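PDB 7CVW: O-methyltransferase family 3 from Niastella koreensis, which catalyses the divalent-cation-dependent (best with magnesium) transfer of a methyl from S-adenosyl-L-methionine to a hydroxyl of catechol-like compounds, giving meta- and para-O-methylated products from protocatechuic acid in equal proportion. Local coordinates for the interface of chains A and B. Residues are numbered along the deposited sequence; one frame, centred on the assembly and turned at random. Chains: chain A/B, O-methyltransferase family 3.

The interface of chains A and B. Residues chain A 9-10, 13, 17, 44, 207; chain B 168, 202-203, 205.
B:Gln205 reaches from its strand to the other subunit and meets A:Val9, A:Asp10 and A:Ile13 of the first helix, and A:Val207 of a loop. Its CB touches methyl CG2 of A:Val207 at 3.7 Å; the two side chains cross at about a right angle. CG comes next and packs against both CD1 of A:Ile13 and CG1 of A:Val9. The chain stays extended beyond CG (chi2 -173°) and crosses the side chain of A:Val9 obliquely. There CD lies 3.5 Å from A:Val9 CG1. At the tip the two branches part. NE2 rests against methyls of A:Val9 and A:Val207. OE1 lies 3.3 Å from A:Asp10 OD1 and close to the backbone N of A:Asp10, with the amide and carboxylate planes 58° apart. Neither contact is a hydrogen bond. Within its own subunit, A:Asp10 is held by the side-chain amide of A:Asn44. A:Asn44 ND2 donates to the backbone O of A:Asp10 and, at 2.8 Å, to its OD1, which it meets from above the carboxylate plane.

A:Ile13 fills the middle of the patch. Its chi1 of -65° puts CG1 beside the backbone N and CG2 anti to it, and both branches face B:Ile203. CG2 reaches the backbone O and CB of B:Ile203, while CD1 lies 3.8 Å from B:Ile203 CG2. B:Ile168 closes the apolar cluster with its CD1 against A:Val9. At the other end, A:Leu17 CD1 sits over the backbone of B:Thr202.

No direct hydrogen bond crosses; waters carry the polar links. One water joins B:Thr202 OG1 to A:Asn44 OD1, 2.7 Å from the latter. A second joins the backbone O of A:Asn44 to B:Thr202 OG1 and to the backbone O of B:Ile203.

The patch is part of the two-fold homodimer interface and recurs with the chains exchanged. Helix 4-17 of chain A, with the start of helix 43-55 and the loop at A:Val207 beside it, lies against strand 199-206 of chain B and the loop holding B:Ile168.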
ATOM      1  N   VAL A   9     -17.666  -3.452  -4.381  1.00 11.68           N
ATOM      2  CA  VAL A   9     -16.878  -2.887  -3.254  1.00 11.54           C
ATOM      3  C   VAL A   9     -15.990  -1.744  -3.762  1.00 11.06           C
ATOM      4  O   VAL A   9     -15.848  -0.735  -3.053  1.00  9.92           O
ATOM      5  CB  VAL A   9     -16.085  -3.968  -2.499  1.00 11.88           C
ATOM      6  CG1 VAL A   9     -15.057  -3.358  -1.568  1.00 12.57           C
ATOM      7  CG2 VAL A   9     -17.043  -4.855  -1.717  1.00 12.78           C
ATOM      8  N   ASP A  10     -15.407  -1.884  -4.955  1.00 11.66           N
ATOM      9  CA  ASP A  10     -14.557  -0.796  -5.505  1.00 11.79           C
ATOM     10  C   ASP A  10     -15.415   0.471  -5.655  1.00 11.47           C
ATOM     11  O   ASP A  10     -14.937   1.543  -5.312  1.00 10.28           O
ATOM     12  CB  ASP A  10     -13.867  -1.193  -6.813  1.00 12.55           C
ATOM     13  CG  ASP A  10     -12.374  -0.840  -6.890  1.00 13.83           C
ATOM     14  OD1 ASP A  10     -11.737  -0.643  -5.840  1.00 16.10           O
ATOM     15  OD2 ASP A  10     -11.848  -0.834  -8.001  1.00 17.48           O
ATOM     16  N   ILE A  13     -15.970   2.107  -2.270  1.00 10.31           N
ATOM     17  CA  ILE A  13     -14.725   2.804  -1.849  1.00 10.14           C
ATOM     18  C   ILE A  13     -14.536   4.098  -2.640  1.00 10.99           C
ATOM     19  O   ILE A  13     -14.181   5.094  -2.031  1.00 11.17           O
ATOM     20  CB  ILE A  13     -13.492   1.885  -1.982  1.00  9.77           C
ATOM     21  CG1 ILE A  13     -13.588   0.697  -1.026  1.00  9.49           C
ATOM     22  CG2 ILE A  13     -12.226   2.689  -1.763  1.00  9.98           C
ATOM     23  CD1 ILE A  13     -12.587  -0.393  -1.337  1.00  9.79           C
ATOM     24  N   LEU A  17     -13.946   7.757  -1.262  1.00 11.01           N
ATOM     25  CA  LEU A  17     -12.520   8.151  -1.175  1.00 10.97           C
ATOM     26  C   LEU A  17     -11.848   8.196  -2.549  1.00 10.97           C
ATOM     27  O   LEU A  17     -10.631   8.341  -2.586  1.00 12.37           O
ATOM     28  CB  LEU A  17     -11.811   7.165  -0.246  1.00 10.98           C
ATOM     29  CG  LEU A  17     -12.196   7.268   1.227  1.00 11.39           C
ATOM     30  CD1 LEU A  17     -11.595   6.101   1.990  1.00 12.27           C
ATOM     31  CD2 LEU A  17     -11.716   8.580   1.812  1.00 12.43           C
ATOM     32  N   ASN A  44      -9.338   4.044  -7.559  1.00  9.54           N
ATOM     33  CA  ASN A  44      -8.843   3.780  -6.188  1.00  9.72           C
ATOM     34  C   ASN A  44      -7.352   3.456  -6.246  1.00  9.20           C
ATOM     35  O   ASN A  44      -6.655   3.743  -5.266  1.00  9.88           O
ATOM     36  CB  ASN A  44      -9.630   2.673  -5.503  1.00  9.49           C
ATOM     37  CG  ASN A  44     -11.058   3.059  -5.163  1.00  9.93           C
ATOM     38  OD1 ASN A  44     -11.325   4.224  -4.861  1.00 10.79           O
ATOM     39  ND2 ASN A  44     -11.930   2.065  -5.206  1.00 10.29           N
ATOM     40  N   VAL A 207      -7.790  -6.426  -6.269  1.00 11.02           N
ATOM     41  CA  VAL A 207      -9.114  -6.717  -6.871  1.00 10.45           C
ATOM     42  C   VAL A 207      -9.910  -5.416  -6.918  1.00 10.46           C
ATOM     43  O   VAL A 207      -9.548  -4.436  -6.233  1.00 10.92           O
ATOM     44  CB  VAL A 207      -9.852  -7.831  -6.110  1.00 10.63           C
ATOM     45  CG1 VAL A 207      -9.104  -9.147  -6.246  1.00 10.47           C
ATOM     46  CG2 VAL A 207     -10.057  -7.485  -4.641  1.00 11.34           C
TER
ATOM     47  N   ILE B 168     -13.509  -4.143   5.269  1.00 10.70           N
ATOM     48  CA  ILE B 168     -14.338  -4.632   4.119  1.00 11.45           C
ATOM     49  C   ILE B 168     -15.142  -5.884   4.498  1.00 12.48           C
ATOM     50  O   ILE B 168     -16.290  -6.050   4.023  1.00 12.70           O
ATOM     51  CB  ILE B 168     -13.429  -4.834   2.882  1.00 11.79           C
ATOM     52  CG1 ILE B 168     -12.915  -3.479   2.381  1.00 12.76           C
ATOM     53  CG2 ILE B 168     -14.132  -5.626   1.789  1.00 12.03           C
ATOM     54  CD1 ILE B 168     -14.008  -2.504   1.977  1.00 12.41           C
ATOM     55  N   THR B 202      -7.537   6.141   1.416  1.00  9.64           N
ATOM     56  CA  THR B 202      -8.156   5.139   0.525  1.00 10.37           C
ATOM     57  C   THR B 202      -8.434   3.905   1.359  1.00 10.49           C
ATOM     58  O   THR B 202      -8.018   3.857   2.531  1.00 10.05           O
ATOM     59  CB  THR B 202      -7.262   4.830  -0.681  1.00 11.11           C
ATOM     60  OG1 THR B 202      -8.031   4.151  -1.675  1.00 12.18           O
ATOM     61  CG2 THR B 202      -6.046   4.005  -0.304  1.00 11.11           C
ATOM     62  N   ILE B 203      -9.113   2.963   0.745  1.00  9.87           N
ATOM     63  CA  ILE B 203      -9.278   1.597   1.275  1.00 10.42           C
ATOM     64  C   ILE B 203      -8.669   0.675   0.220  1.00 10.56           C
ATOM     65  O   ILE B 203      -9.037   0.759  -0.974  1.00 10.63           O
ATOM     66  CB  ILE B 203     -10.734   1.271   1.652  1.00 10.60           C
ATOM     67  CG1 ILE B 203     -11.226   2.192   2.774  1.00 10.72           C
ATOM     68  CG2 ILE B 203     -10.849  -0.200   2.026  1.00 10.34           C
ATOM     69  CD1 ILE B 203     -12.723   2.195   2.982  1.00 11.67           C
ATOM     70  N   GLN B 205      -8.601  -3.085  -0.955  1.00 12.54           N
ATOM     71  CA  GLN B 205      -9.160  -4.448  -0.881  1.00 11.80           C
ATOM     72  C   GLN B 205      -7.996  -5.438  -0.825  1.00 12.26           C
ATOM     73  O   GLN B 205      -6.952  -5.214  -1.489  1.00 13.11           O
ATOM     74  CB  GLN B 205     -10.064  -4.768  -2.069  1.00 12.44           C
ATOM     75  CG  GLN B 205     -11.217  -3.781  -2.257  1.00 13.31           C
ATOM     76  CD  GLN B 205     -12.178  -4.235  -3.330  1.00 13.53           C
ATOM     77  OE1 GLN B 205     -12.490  -3.516  -4.293  1.00 15.98           O
ATOM     78  NE2 GLN B 205     -12.728  -5.408  -3.132  1.00 12.38           N
TER
HETATM   79  O   HOH W   1      -9.702   5.574  -3.106  1.00 11.32           O
HETATM   80  O   HOH W   2      -7.319   1.673  -3.139  1.00 16.13           O